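Local coordinates for formiminoglutamase (Trypanosoma cruzi, PDB 4MYK), which hydrolyses N-formimino-L-glutamate to L-glutamate and formamide as an arginase-like manganese metalloenzyme, at residues P137-V142 against T227-F232; E99-K104 against A126-A131. The protein carries 1 engineered substitution. One frame throughout, in Å; residues are numbered along the deposited sequence.

Contact 1 of 2, residues P137-V142 against T227-F232; sequences PGDVGV and TGKNTF
Thr227, the last residue of helix 216-227, lays its methyl CG2 3.4 Å from Val142 O. Its carbonyl O meets Gly141 CA, 3.5 Å away, in a CA-H...O contact. Gly228, with positive phi, turns the chain out of the helix, and its O accepts a short bond from Thr231 OG1. Lys229, its chain bent at chi2 and chi3, crosses Asp139 obliquely; CE comes closer to Asp139 OD2 than NZ does, and the salt bridge from NZ is long, at 3.5 Å. The other oxygen, OD1, is paired with Arg179, which also bonds Thr227 O. Gly141 N is shared, weakly with Lys229 O and more directly with Asn230 O, whose position is less certain. Asn230 has CG anti to its carbonyl carbon (chi1 -56°), and its ND2 donates to Asp139 O, 2.9 Å away and 158° at the hydrogen, from above the carbonyl plane. Water 1 donates to Asp139 OD2 and is weakly bonded by the same ND2. At Thr231 the strand starts, and Phe232 N closes on Gly141 O at 2.9 Å. Phe232 lies beside Val142, pointing the same way, its CD2 4.0 Å from Val142 CG1. Strands 141-145 and 231-236 are neighbours in the parallel sheet of the arginase/deacetylase fold, and the contact lies at their N-terminal ends. A loose, hydrated ion pair and one good amide bond join the loops; backbone bonds and apolar packing take over where the sheet begins.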
loop_
_atom_site.group_PDB
_atom_site.type_symbol
_atom_site.label_atom_id
_atom_site.label_comp_id
_atom_site.label_asym_id
_atom_site.label_seq_id
_atom_site.Cartn_x
_atom_site.Cartn_y
_atom_site.Cartn_z
ATOM N N PRO A 137 35.231 5.127 -21.995
ATOM C CA PRO A 137 36.088 6.230 -21.557
ATOM C C PRO A 137 35.469 7.605 -21.796
ATOM O O PRO A 137 35.334 8.038 -22.942
ATOM C CB PRO A 137 37.326 6.058 -22.428
ATOM C CG PRO A 137 37.401 4.579 -22.651
ATOM C CD PRO A 137 35.982 4.107 -22.752
ATOM N N GLY A 138 35.091 8.269 -20.705
ATOM C CA GLY A 138 34.620 9.645 -20.731
ATOM C C GLY A 138 33.218 9.870 -21.263
ATOM O O GLY A 138 32.738 11.000 -21.279
ATOM N N ASP A 139 32.554 8.800 -21.688
ATOM C CA ASP A 139 31.232 8.912 -22.307
ATOM C C ASP A 139 30.142 8.149 -21.538
ATOM O O ASP A 139 29.255 7.544 -22.151
ATOM C CB ASP A 139 31.282 8.423 -23.761
ATOM C CG ASP A 139 30.204 9.048 -24.629
ATOM O OD1 ASP A 139 29.540 10.009 -24.192
ATOM O OD2 ASP A 139 30.033 8.580 -25.765
ATOM N N VAL A 140 30.204 8.184 -20.209
ATOM C CA VAL A 140 29.259 7.437 -19.394
ATOM C C VAL A 140 28.237 8.354 -18.726
ATOM O O VAL A 140 28.573 9.444 -18.263
ATOM C CB VAL A 140 29.984 6.614 -18.305
ATOM C CG1 VAL A 140 28.977 5.919 -17.390
ATOM C CG2 VAL A 140 30.925 5.610 -18.936
ATOM N N GLY A 141 26.987 7.900 -18.700
ATOM C CA GLY A 141 25.940 8.527 -17.916
ATOM C C GLY A 141 25.502 7.622 -16.770
ATOM O O GLY A 141 25.611 6.403 -16.853
ATOM N N VAL A 142 25.016 8.218 -15.691
ATOM C CA VAL A 142 24.610 7.452 -14.511
ATOM C C VAL A 142 23.320 7.999 -13.884
ATOM O O VAL A 142 23.190 9.205 -13.656
ATOM C CB VAL A 142 25.738 7.409 -13.430
ATOM C CG1 VAL A 142 25.287 6.620 -12.174
ATOM C CG2 VAL A 142 27.020 6.830 -14.006
ATOM N N THR A 227 21.358 11.734 -18.832
ATOM C CA THR A 227 22.447 10.772 -18.752
ATOM C C THR A 227 23.000 10.432 -20.146
ATOM O O THR A 227 24.201 10.346 -20.346
ATOM C CB THR A 227 22.006 9.496 -18.032
ATOM O OG1 THR A 227 20.927 8.895 -18.755
ATOM C CG2 THR A 227 21.540 9.821 -16.620
ATOM N N GLY A 228 22.114 10.231 -21.109
ATOM C CA GLY A 228 22.534 9.997 -22.479
ATOM C C GLY A 228 23.193 8.659 -22.756
ATOM O O GLY A 228 22.690 7.611 -22.359
ATOM N N LYS A 229 24.319 8.691 -23.462
ATOM C CA LYS A 229 24.944 7.462 -23.932
ATOM C C LYS A 229 25.488 6.637 -22.779
ATOM O O LYS A 229 25.913 7.183 -21.760
ATOM C CB LYS A 229 26.076 7.768 -24.902
ATOM C CG LYS A 229 25.675 8.625 -26.072
ATOM C CD LYS A 229 26.260 8.080 -27.355
ATOM C CE LYS A 229 27.685 7.580 -27.155
ATOM N NZ LYS A 229 28.279 6.998 -28.403
ATOM N N ASN A 230 25.472 5.318 -22.947
ATOM C CA ASN A 230 26.164 4.434 -22.027
ATOM C C ASN A 230 25.708 4.664 -20.601
ATOM O O ASN A 230 26.519 4.860 -19.694
ATOM C CB ASN A 230 27.674 4.642 -22.144
ATOM C CG ASN A 230 28.173 4.437 -23.555
ATOM O OD1 ASN A 230 27.759 3.502 -24.242
ATOM N ND2 ASN A 230 29.060 5.312 -24.003
ATOM N N THR A 231 24.393 4.637 -20.421
ATOM C CA THR A 231 23.782 4.882 -19.127
ATOM C C THR A 231 23.770 3.645 -18.217
ATOM O O THR A 231 23.376 2.550 -18.620
ATOM C CB THR A 231 22.370 5.430 -19.296
ATOM O OG1 THR A 231 22.443 6.710 -19.924
ATOM C CG2 THR A 231 21.707 5.590 -17.963
ATOM N N PHE A 232 24.247 3.853 -16.992
ATOM C CA PHE A 232 24.215 2.876 -15.910
ATOM C C PHE A 232 22.906 3.094 -15.153
ATOM O O PHE A 232 22.714 4.143 -14.531
ATOM C CB PHE A 232 25.434 3.102 -14.999
ATOM C CG PHE A 232 25.410 2.321 -13.720
ATOM C CD1 PHE A 232 24.628 1.180 -13.581
ATOM C CD2 PHE A 232 26.187 2.720 -12.645
ATOM C CE1 PHE A 232 24.618 0.459 -12.387
ATOM C CE2 PHE A 232 26.179 1.996 -11.452
ATOM C CZ PHE A 232 25.387 0.866 -11.331
HETATM O O HOH W 1 31.088 5.933 -26.547
#

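Contact 2 of 2, residues E99-K104 against A126-A131; sequences EKLESK and APNGRA
Glu102 and Arg130 meet at about a right angle, joined by a salt bridge between helices 94-110 and 125-135. Arg130 NE donates to Glu102 OE1 over 3.1 Å, nearly straight at 162°; the acceptor lies close to the guanidinium plane, whereas the donor comes from above the carboxylate plane. Water 2 completes a bridge at the same guanidinium edge: it accepts from Arg130 NH2 at 2.9 Å and donates to Glu102 OE1. OE1 is therefore held twice, by NE directly and by NH2 through the water. OE2 has a long, weak ion pair with Arg134. Over one guanidinium face sits Ala126 O, 3.6 Å from the plane, which also accepts Arg130 N in the helix backbone. Glu102 CG, anti to the backbone N (chi1 179°), packs 3.3 Å from Pro127 O, whose hydrogen bond comes from Ala131 N one turn on. Ala131 CB rests against Glu102 O. Deeper in, Leu101 CD2 touches Pro127 CB at 3.8 Å, and Leu101 presents CG and both methyls to Asn128 OD1, CG at 3.6 Å. The amide's other end is satisfied elsewhere, ND2 donating to Asp278 OD2 on strand 274-280. The axes of segments 99-104 and 126-131 approach to 7.9 Å, crossing at -34°. The two run in roughly the same direction, as consecutive helices of the alpha/beta fold linked through strand 114-119. His98 and Val105 extend the packing along helix 94-110, Leu101 reaches Phe37 on strand 32-37, and Arg130 touches Leu169 of helix 165-170.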
loop_
_atom_site.group_PDB
_atom_site.type_symbol
_atom_site.label_atom_id
_atom_site.label_comp_id
_atom_site.label_asym_id
_atom_site.label_seq_id
_atom_site.Cartn_x
_atom_site.Cartn_y
_atom_site.Cartn_z
ATOM N N GLU A 99 36.779 -5.477 -6.265
ATOM C CA GLU A 99 37.647 -5.554 -7.427
ATOM C C GLU A 99 37.154 -6.607 -8.394
ATOM O O GLU A 99 37.104 -6.373 -9.594
ATOM C CB GLU A 99 39.070 -5.885 -7.002
ATOM C CG GLU A 99 39.717 -4.835 -6.120
ATOM C CD GLU A 99 41.158 -5.172 -5.846
ATOM O OE1 GLU A 99 41.839 -5.615 -6.793
ATOM O OE2 GLU A 99 41.607 -5.016 -4.690
ATOM N N LYS A 100 36.790 -7.770 -7.870
ATOM C CA LYS A 100 36.327 -8.863 -8.714
ATOM C C LYS A 100 34.974 -8.554 -9.347
ATOM O O LYS A 100 34.682 -9.009 -10.455
ATOM C CB LYS A 100 36.222 -10.151 -7.909
ATOM C CG LYS A 100 37.480 -10.545 -7.193
ATOM C CD LYS A 100 37.254 -11.869 -6.525
ATOM C CE LYS A 100 36.548 -12.808 -7.486
ATOM N NZ LYS A 100 36.703 -14.240 -7.094
ATOM N N LEU A 101 34.147 -7.800 -8.624
ATOM C CA LEU A 101 32.869 -7.322 -9.149
ATOM C C LEU A 101 33.080 -6.378 -10.337
ATOM O O LEU A 101 32.573 -6.621 -11.420
ATOM C CB LEU A 101 32.040 -6.631 -8.051
ATOM C CG LEU A 101 30.780 -5.900 -8.539
ATOM C CD1 LEU A 101 29.884 -6.847 -9.331
ATOM C CD2 LEU A 101 30.009 -5.253 -7.399
ATOM N N GLU A 102 33.841 -5.309 -10.138
ATOM C CA GLU A 102 34.146 -4.397 -11.239
ATOM C C GLU A 102 34.754 -5.129 -12.449
ATOM O O GLU A 102 34.366 -4.909 -13.597
ATOM C CB GLU A 102 35.095 -3.292 -10.774
ATOM C CG GLU A 102 35.491 -2.301 -11.863
ATOM C CD GLU A 102 36.607 -1.351 -11.427
ATOM O OE1 GLU A 102 36.743 -1.102 -10.206
ATOM O OE2 GLU A 102 37.350 -0.854 -12.310
ATOM N N SER A 103 35.715 -5.998 -12.186
ATOM C CA SER A 103 36.438 -6.647 -13.256
ATOM C C SER A 103 35.485 -7.493 -14.087
ATOM O O SER A 103 35.597 -7.564 -15.311
ATOM C CB SER A 103 37.562 -7.494 -12.666
ATOM O OG SER A 103 38.378 -8.037 -13.685
ATOM N N LYS A 104 34.539 -8.124 -13.406
ATOM C CA LYS A 104 33.564 -9.013 -14.034
ATOM C C LYS A 104 32.545 -8.262 -14.876
ATOM O O LYS A 104 32.265 -8.644 -15.994
ATOM C CB LYS A 104 32.836 -9.829 -12.964
ATOM C CG LYS A 104 31.749 -10.744 -13.515
ATOM C CD LYS A 104 32.309 -11.679 -14.549
ATOM C CE LYS A 104 31.358 -12.820 -14.805
ATOM N NZ LYS A 104 32.042 -13.932 -15.517
ATOM N N ALA A 126 29.619 1.435 -6.841
ATOM C CA ALA A 126 30.913 2.047 -7.118
ATOM C C ALA A 126 31.732 1.197 -8.103
ATOM O O ALA A 126 32.124 1.686 -9.162
ATOM C CB ALA A 126 31.676 2.315 -5.831
ATOM N N PRO A 127 31.968 -0.088 -7.771
ATOM C CA PRO A 127 32.644 -1.002 -8.702
ATOM C C PRO A 127 31.969 -1.018 -10.068
ATOM O O PRO A 127 32.630 -0.946 -11.101
ATOM C CB PRO A 127 32.464 -2.367 -8.034
ATOM C CG PRO A 127 32.312 -2.078 -6.598
ATOM C CD PRO A 127 31.618 -0.756 -6.501
ATOM N N ASN A 128 30.644 -1.131 -10.053
ATOM C CA ASN A 128 29.834 -1.166 -11.265
ATOM C C ASN A 128 30.025 0.055 -12.160
ATOM O O ASN A 128 30.157 -0.067 -13.372
ATOM C CB ASN A 128 28.356 -1.304 -10.891
ATOM C CG ASN A 128 28.024 -2.674 -10.349
ATOM O OD1 ASN A 128 28.803 -3.613 -10.485
ATOM N ND2 ASN A 128 26.850 -2.803 -9.750
ATOM N N GLY A 129 30.027 1.232 -11.551
ATOM C CA GLY A 129 30.260 2.462 -12.277
ATOM C C GLY A 129 31.656 2.562 -12.870
ATOM O O GLY A 129 31.820 3.038 -13.994
ATOM N N ARG A 130 32.666 2.131 -12.117
ATOM C CA ARG A 130 34.040 2.143 -12.623
ATOM C C ARG A 130 34.209 1.194 -13.810
ATOM O O ARG A 130 34.910 1.509 -14.776
ATOM C CB ARG A 130 35.036 1.816 -11.510
ATOM C CG ARG A 130 35.229 2.954 -10.521
ATOM C CD ARG A 130 36.364 2.685 -9.555
ATOM N NE ARG A 130 36.127 1.508 -8.722
ATOM C CZ ARG A 130 35.487 1.536 -7.559
ATOM N NH1 ARG A 130 35.001 2.686 -7.102
ATOM N NH2 ARG A 130 35.332 0.417 -6.858
ATOM N N ALA A 131 33.561 0.033 -13.732
ATOM C CA ALA A 131 33.451 -0.867 -14.882
ATOM C C ALA A 131 32.920 -0.136 -16.124
ATOM O O ALA A 131 33.369 -0.396 -17.244
ATOM C CB ALA A 131 32.567 -2.079 -14.543
HETATM O O HOH W 2 36.723 -2.061 -7.295
#

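In the fold
Helix 125-135 ties the two contacts together: it forms one half of contact 2 and then leads through 137-142 into strand 141-145, one half of contact 1. Their centres are 15 Å apart, yet they touch where Phe232 CZ packs 3.7 Å from Asn128 CB, so the helix lies against the parallel sheet of the arginase/deacetylase fold. Neither contact supplies a metal ligand. The strands of contact 1 lead to ligands, 141-145 to Asp146 and 231-236 to Asp236 at its end; contact 2 is linked less directly, Asn122 lying just before helix 125-135. The side chains of Phe232 and Asn128 lie about 11 and 12 Å from a bound manganese ion.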